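Local coordinates for protein nucleoporin NUP116 (Candida glabrata, PDB 3NF5) that probably serves as a structural constituent of the nuclear pore in protein and mRNA transport, this chain being its C-terminal, pore-targeting domain, at residues 69-72 with 77-80; 104-109 with 124-129; 138-143 with 147-152. One frame throughout, in Å; residues are numbered along the deposited sequence.

Interaction 1 (69-72 with 77-80)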
# COMPACT_ATOMS: atom_id res chain seq x y z
N LEU A 69 -8.05 1.98 6.36
CA LEU A 69 -7.97 0.59 5.92
C LEU A 69 -6.62 0.27 5.24
O LEU A 69 -6.13 -0.82 5.34
CB LEU A 69 -9.06 0.30 4.90
CG LEU A 69 -10.49 0.26 5.49
CD1 LEU A 69 -11.44 -0.13 4.34
CD2 LEU A 69 -10.54 -0.74 6.64
N VAL A 70 -6.08 1.22 4.51
CA VAL A 70 -4.83 1.06 3.76
C VAL A 70 -3.92 2.19 4.21
O VAL A 70 -4.26 3.37 4.02
CB VAL A 70 -5.01 1.14 2.23
CG1 VAL A 70 -3.64 0.93 1.55
CG2 VAL A 70 -6.03 0.09 1.72
N VAL A 71 -2.80 1.80 4.80
CA VAL A 71 -1.79 2.73 5.39
C VAL A 71 -0.39 2.33 4.89
O VAL A 71 -0.02 1.17 4.90
CB VAL A 71 -1.86 2.73 6.96
CG1 VAL A 71 -0.67 3.51 7.61
CG2 VAL A 71 -3.19 3.30 7.48
N PHE A 72 0.35 3.28 4.36
CA PHE A 72 1.77 3.10 3.98
C PHE A 72 2.56 4.09 4.83
O PHE A 72 2.20 5.24 4.92
CB PHE A 72 1.94 3.45 2.52
CG PHE A 72 1.30 2.48 1.60
CD1 PHE A 72 1.92 1.28 1.32
CD2 PHE A 72 0.01 2.74 1.09
CE1 PHE A 72 1.30 0.38 0.48
CE2 PHE A 72 -0.59 1.83 0.25
CZ PHE A 72 0.03 0.68 -0.03
N VAL A 77 3.72 -1.54 5.36
CA VAL A 77 2.33 -1.65 4.86
C VAL A 77 1.40 -2.24 5.92
O VAL A 77 1.61 -3.37 6.38
CB VAL A 77 2.28 -2.58 3.63
CG1 VAL A 77 0.92 -2.38 2.85
CG2 VAL A 77 3.43 -2.35 2.79
N LEU A 78 0.38 -1.47 6.31
CA LEU A 78 -0.59 -1.84 7.33
C LEU A 78 -1.97 -1.87 6.69
O LEU A 78 -2.50 -0.83 6.27
CB LEU A 78 -0.58 -0.79 8.41
CG LEU A 78 0.78 -0.49 9.09
CD1 LEU A 78 0.66 0.66 10.13
CD2 LEU A 78 1.52 -1.75 9.69
N LEU A 79 -2.54 -3.05 6.58
CA LEU A 79 -3.86 -3.20 5.97
C LEU A 79 -4.88 -3.58 7.06
O LEU A 79 -4.64 -4.52 7.83
CB LEU A 79 -3.77 -4.28 4.91
CG LEU A 79 -2.73 -4.07 3.82
CD1 LEU A 79 -2.63 -5.32 2.90
CD2 LEU A 79 -2.96 -2.73 3.01
N TYR A 80 -6.02 -2.88 7.10
CA TYR A 80 -7.05 -3.10 8.13
C TYR A 80 -6.48 -3.11 9.54
O TYR A 80 -6.93 -3.85 10.39
CB TYR A 80 -7.78 -4.41 7.87
CG TYR A 80 -8.91 -4.25 6.89
CD1 TYR A 80 -8.67 -3.93 5.57
CD2 TYR A 80 -10.20 -4.46 7.28
CE1 TYR A 80 -9.68 -3.78 4.70
CE2 TYR A 80 -11.23 -4.33 6.39
CZ TYR A 80 -10.95 -4.00 5.11
OH TYR A 80 -12.00 -3.87 4.28
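The CD2 methyl of L69 sits almost exactly over the middle of the Y80 ring, the two side chains running alongside each other. That carbon stands 3.5 Å from the Y80 ring centroid and only 6° off the ring normal, a CH-pi contact, while the other branch, CD1, drops toward the phenol oxygen. A branched aliphatic suits this place because one methyl can cap the ring and the second can cover its rim. The backbone brings the pair together: Y80 N donates to L69 O at 2.7 Å, nearly straight at 167°. From here two short antiparallel strands, 70-73 and 76-79, form a beta hairpin, in which V71 and L78 make a hydrogen-bonded pair, joined by two backbone bonds and flanked by the non-hydrogen-bonded pairs V70-L79 and F72-V77. On the face opposite V70 and F72, V71 and L78 meet at a slant, CB to CB at 4.0 Å. V77 has CG1 anti to its backbone N (chi1 -163°), and this methyl reaches F72 CE1 at 3.7 Å, obliquely to the ring. Beside them V70 CG1 meets L79 CD2 at 4.0 Å. This apolar face lies against the larger sheet, where V70 and F72 touch I49 and V77 touches I99.

Interaction 2 (104-109 with 124-129)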
# COMPACT_ATOMS: atom_id res chain seq x y z
N CYS A 104 12.92 1.24 0.61
CA CYS A 104 13.27 0.14 1.45
C CYS A 104 14.75 -0.13 1.28
O CYS A 104 15.20 -0.46 0.20
CB CYS A 104 12.46 -1.10 1.09
SG CYS A 104 10.71 -0.87 1.48
N TYR A 105 15.51 0.03 2.37
CA TYR A 105 16.99 -0.17 2.35
C TYR A 105 17.36 -0.80 3.66
O TYR A 105 16.75 -0.43 4.66
CB TYR A 105 17.69 1.16 2.27
CG TYR A 105 17.54 1.94 0.99
CD1 TYR A 105 18.20 1.55 -0.16
CD2 TYR A 105 16.77 3.11 0.95
CE1 TYR A 105 18.07 2.30 -1.33
CE2 TYR A 105 16.63 3.84 -0.20
CZ TYR A 105 17.28 3.45 -1.34
OH TYR A 105 17.14 4.21 -2.49
N PRO A 106 18.33 -1.74 3.68
CA PRO A 106 18.81 -2.24 4.95
C PRO A 106 19.38 -1.08 5.70
O PRO A 106 19.75 -0.06 5.09
CB PRO A 106 19.95 -3.20 4.53
CG PRO A 106 19.81 -3.37 3.07
CD PRO A 106 19.22 -2.13 2.59
N LEU A 107 19.44 -1.23 7.01
CA LEU A 107 19.95 -0.19 7.88
C LEU A 107 21.27 -0.64 8.52
O LEU A 107 21.44 -1.82 8.88
CB LEU A 107 18.92 0.15 8.98
CG LEU A 107 17.46 0.30 8.50
CD1 LEU A 107 16.53 0.43 9.69
CD2 LEU A 107 17.29 1.50 7.52
N ASP A 108 22.19 0.32 8.63
CA ASP A 108 23.40 0.19 9.51
C ASP A 108 22.95 -0.16 10.92
O ASP A 108 22.19 0.58 11.53
CB ASP A 108 24.19 1.50 9.55
N LYS A 109 23.42 -1.30 11.43
CA LYS A 109 22.96 -1.82 12.72
C LYS A 109 23.34 -0.95 13.93
O LYS A 109 22.78 -1.16 15.01
CB LYS A 109 23.44 -3.26 12.95
CG LYS A 109 22.56 -4.05 13.93
CD LYS A 109 22.96 -5.54 14.04
CE LYS A 109 24.39 -5.71 14.50
NZ LYS A 109 24.57 -6.99 15.23
N GLU A 124 22.05 -8.08 -1.48
CA GLU A 124 21.60 -9.42 -1.88
C GLU A 124 21.04 -10.19 -0.69
O GLU A 124 20.09 -10.96 -0.83
CB GLU A 124 22.71 -10.25 -2.56
N ARG A 125 21.63 -9.98 0.49
CA ARG A 125 21.09 -10.63 1.66
C ARG A 125 19.70 -10.09 1.98
O ARG A 125 18.84 -10.85 2.40
CB ARG A 125 22.06 -10.51 2.88
CG ARG A 125 23.34 -11.35 2.73
CD ARG A 125 24.14 -11.46 4.06
NE ARG A 125 24.57 -10.17 4.56
CZ ARG A 125 25.69 -9.52 4.20
NH1 ARG A 125 26.55 -10.04 3.32
NH2 ARG A 125 25.95 -8.34 4.74
N TYR A 126 19.49 -8.79 1.83
CA TYR A 126 18.19 -8.17 2.06
C TYR A 126 17.12 -8.69 1.05
O TYR A 126 15.98 -8.95 1.44
CB TYR A 126 18.32 -6.63 1.95
CG TYR A 126 17.07 -5.82 2.34
CD1 TYR A 126 16.29 -6.16 3.45
CD2 TYR A 126 16.68 -4.72 1.59
CE1 TYR A 126 15.12 -5.39 3.80
CE2 TYR A 126 15.54 -3.96 1.92
CZ TYR A 126 14.78 -4.28 3.04
OH TYR A 126 13.68 -3.48 3.35
N SER A 127 17.47 -8.84 -0.23
CA SER A 127 16.52 -9.42 -1.22
C SER A 127 16.13 -10.84 -0.80
O SER A 127 14.92 -11.19 -0.79
CB SER A 127 17.13 -9.52 -2.62
OG SER A 127 17.58 -8.30 -3.05
N GLU A 128 17.15 -11.63 -0.42
CA GLU A 128 16.90 -13.04 -0.08
C GLU A 128 16.00 -13.09 1.11
O GLU A 128 15.05 -13.88 1.09
CB GLU A 128 18.19 -13.87 0.13
CG GLU A 128 18.98 -14.01 -1.17
CD GLU A 128 18.18 -14.73 -2.27
OE1 GLU A 128 17.70 -15.86 -2.00
OE2 GLU A 128 17.99 -14.13 -3.38
N LYS A 129 16.17 -12.19 2.09
CA LYS A 129 15.22 -12.22 3.18
C LYS A 129 13.83 -11.71 2.74
O LYS A 129 12.82 -12.27 3.16
CB LYS A 129 15.72 -11.49 4.46
CG LYS A 129 14.97 -12.02 5.70
CD LYS A 129 15.68 -11.79 7.02
CE LYS A 129 15.03 -12.57 8.14
NZ LYS A 129 15.57 -12.16 9.48
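P106 and Y126 form the main contact, the pyrrolidine ring passing the tyrosine at a slant. P106 CG is 3.7 Å from Y126 CD2 and about as far from Y126 CG, and P106 N lies over one face of the aromatic ring, displaced from its centre. Proline suits the place: its closed ring offers CG and CD as a rigid apolar surface to an aromatic neighbour. Further along the ring, C104 takes over. Its CB approaches the phenol oxygen, Y126 OH, at 3.5 Å, and its carbonyl oxygen lies close to the ring plane, at the edge. The segments meet through van der Waals packing, with no hydrogen bond between them. Y126 reaches the loop because its CG is anti to the backbone N (chi1 -173°), which carries the ring outward from the helix. The loop in turn is held by backbone hydrogen bonds of C104 with G146 and of P106 with I115. Y105 sets its CB away from the helix segment, and its hydroxyl is hydrogen-bonded to A144 O. The Y126 ring of helix 122-132 thus meets the loop after strand 97-101 and also, edge-to-face, Y141 of the edge strand 137-142, while loop and strand touch each other as well.

Interaction 3 (138-143 with 147-152)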
# COMPACT_ATOMS: atom_id res chain seq x y z
N PHE A 138 7.29 -12.52 -3.88
CA PHE A 138 8.35 -11.56 -4.31
C PHE A 138 8.36 -11.40 -5.79
O PHE A 138 8.32 -12.40 -6.49
CB PHE A 138 9.73 -12.06 -3.82
CG PHE A 138 10.87 -11.17 -4.16
CD1 PHE A 138 11.32 -10.24 -3.24
CD2 PHE A 138 11.49 -11.26 -5.36
CE1 PHE A 138 12.37 -9.38 -3.54
CE2 PHE A 138 12.58 -10.43 -5.67
CZ PHE A 138 13.01 -9.48 -4.72
N GLU A 139 8.34 -10.16 -6.29
CA GLU A 139 8.53 -9.92 -7.71
C GLU A 139 9.90 -9.25 -7.94
O GLU A 139 10.72 -9.75 -8.73
CB GLU A 139 7.44 -9.06 -8.37
CG GLU A 139 6.12 -9.75 -8.59
CD GLU A 139 5.20 -8.95 -9.58
OE1 GLU A 139 5.24 -7.69 -9.56
OE2 GLU A 139 4.45 -9.63 -10.37
N SER A 140 10.15 -8.14 -7.31
CA SER A 140 11.42 -7.45 -7.55
C SER A 140 11.89 -6.56 -6.41
O SER A 140 11.08 -6.12 -5.59
CB SER A 140 11.27 -6.58 -8.78
OG SER A 140 10.38 -5.49 -8.53
N TYR A 141 13.19 -6.31 -6.36
CA TYR A 141 13.77 -5.33 -5.40
C TYR A 141 14.93 -4.63 -6.07
O TYR A 141 15.84 -5.32 -6.52
CB TYR A 141 14.30 -5.99 -4.15
CG TYR A 141 15.00 -4.97 -3.26
CD1 TYR A 141 14.29 -3.94 -2.68
CD2 TYR A 141 16.38 -5.05 -3.02
CE1 TYR A 141 14.92 -2.98 -1.89
CE2 TYR A 141 17.01 -4.14 -2.22
CZ TYR A 141 16.31 -3.08 -1.67
OH TYR A 141 16.95 -2.13 -0.84
N ASP A 142 14.88 -3.29 -6.12
CA ASP A 142 15.88 -2.47 -6.75
C ASP A 142 16.70 -1.75 -5.67
O ASP A 142 16.23 -0.80 -5.02
CB ASP A 142 15.24 -1.48 -7.68
CG ASP A 142 16.26 -0.60 -8.38
OD1 ASP A 142 17.45 -0.65 -8.01
OD2 ASP A 142 15.87 0.12 -9.31
N PRO A 143 17.94 -2.21 -5.44
CA PRO A 143 18.84 -1.63 -4.44
C PRO A 143 19.15 -0.14 -4.65
O PRO A 143 19.53 0.57 -3.69
CB PRO A 143 20.13 -2.45 -4.62
CG PRO A 143 19.85 -3.52 -5.51
CD PRO A 143 18.58 -3.31 -6.19
N THR A 147 12.92 0.35 -4.20
CA THR A 147 11.56 -0.16 -4.50
C THR A 147 11.49 -1.68 -4.39
O THR A 147 12.29 -2.41 -4.98
CB THR A 147 11.07 0.36 -5.86
OG1 THR A 147 11.01 1.78 -5.81
CG2 THR A 147 9.62 -0.21 -6.17
N TYR A 148 10.54 -2.15 -3.62
CA TYR A 148 10.28 -3.56 -3.39
C TYR A 148 8.88 -3.80 -3.90
O TYR A 148 7.98 -3.09 -3.54
CB TYR A 148 10.36 -3.88 -1.94
CG TYR A 148 9.73 -5.14 -1.39
CD1 TYR A 148 9.95 -6.40 -1.95
CD2 TYR A 148 8.94 -5.08 -0.29
CE1 TYR A 148 9.38 -7.54 -1.39
CE2 TYR A 148 8.40 -6.18 0.26
CZ TYR A 148 8.57 -7.40 -0.33
OH TYR A 148 7.98 -8.48 0.24
N CYS A 149 8.75 -4.76 -4.80
CA CYS A 149 7.46 -5.12 -5.35
C CYS A 149 7.17 -6.58 -5.14
O CYS A 149 8.04 -7.44 -5.37
CB CYS A 149 7.41 -4.87 -6.85
SG CYS A 149 7.54 -3.17 -7.34
N PHE A 150 5.93 -6.87 -4.75
CA PHE A 150 5.48 -8.24 -4.56
C PHE A 150 3.95 -8.36 -4.75
O PHE A 150 3.23 -7.34 -4.80
CB PHE A 150 5.86 -8.71 -3.17
CG PHE A 150 5.19 -7.96 -2.06
CD1 PHE A 150 4.08 -8.50 -1.39
CD2 PHE A 150 5.69 -6.72 -1.66
CE1 PHE A 150 3.45 -7.81 -0.32
CE2 PHE A 150 5.11 -6.04 -0.64
CZ PHE A 150 3.98 -6.58 0.07
N THR A 151 3.47 -9.58 -4.90
CA THR A 151 2.03 -9.85 -4.96
C THR A 151 1.61 -10.69 -3.78
O THR A 151 2.43 -11.36 -3.11
CB THR A 151 1.59 -10.51 -6.28
OG1 THR A 151 2.15 -11.81 -6.40
CG2 THR A 151 2.00 -9.70 -7.46
N VAL A 152 0.30 -10.59 -3.51
CA VAL A 152 -0.37 -11.35 -2.48
C VAL A 152 -1.57 -11.96 -3.17
O VAL A 152 -2.17 -11.35 -4.04
CB VAL A 152 -0.70 -10.44 -1.31
CG1 VAL A 152 0.59 -9.93 -0.66
CG2 VAL A 152 -1.52 -9.21 -1.73
O HOH W 1 11.46 -3.14 -7.52
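A classic beta bulge interrupts the antiparallel hairpin of strands 137-142 and 147-152: E139 and S140 both face C149. The carbonyl oxygen of C149 therefore accepts two backbone bonds, from E139 N at 2.9 Å and from S140 N at 3.0 Å, the second the straighter at 167°. In return C149 N donates to S140 O at 2.8 Å, almost linearly (178°). The extra residue shifts the register by one, and E139 turns its CB toward the partner strand. E139 stretches out past CG and passes across T151 almost perpendicularly, OE2 approaching T151 CG2 at 3.8 Å; the carboxylate also forms a salt bridge with R98 through OE1, a task for which a long acidic residue is well fitted. On the face of S140 and C149, S140 OG stands between backbone N and carbonyl carbon (chi1 68°), where it meets C149 CB at 3.5 Å. A water hydrogen-bonded to S140 OG donates to T147 O at 2.8 Å, bridging the strands; serine suits the place because its short hydroxyl can bond the water beside the backbone.

The face of F138, Y141, Y148 and F150 is aromatic. F138 meets Y148 at a slant, its CD1 coming to the edge of the tyrosine ring, 3.8 Å from Y148 CE1. Y141 instead presents its own edge to Y148 CB. Large aromatic side chains suit this side, which packs against helix 122-132: F138 touches K131, and Y141 touches S127 and L130. Y141 OH has its polar partner in C104 O. Strand 147-152 pairs through Y148, F150 and V152 with strand 97-101, leaving 137-142 outermost within this chain, so that the hairpin forms one edge of a six-stranded antiparallel sheet.

In the fold
Interactions 2 and 3 touch, their centres about 13 Å apart. What joins them most directly is the probable hydrogen bond of Y141 OH to C104 O, 2.6 Å long, reinforced where Y126 CD2 comes within 3.6 Å of Y141 OH and S127 OG within 3.5 Å of Y141 CD2. Y141 thus ties the loop, the helix and the edge hairpin together. Interaction 1 is separate: its nearest atoms are about 5 Å from interaction 3 and about 8 Å from interaction 2. Its centre lies about 6 Å from the centre of the chain, that of interaction 2 about 20 Å. Strand 97-101 is shared: V77 of interaction 1 packs on I99 and C101, and 147-152 of interaction 3 is hydrogen-bonded to it.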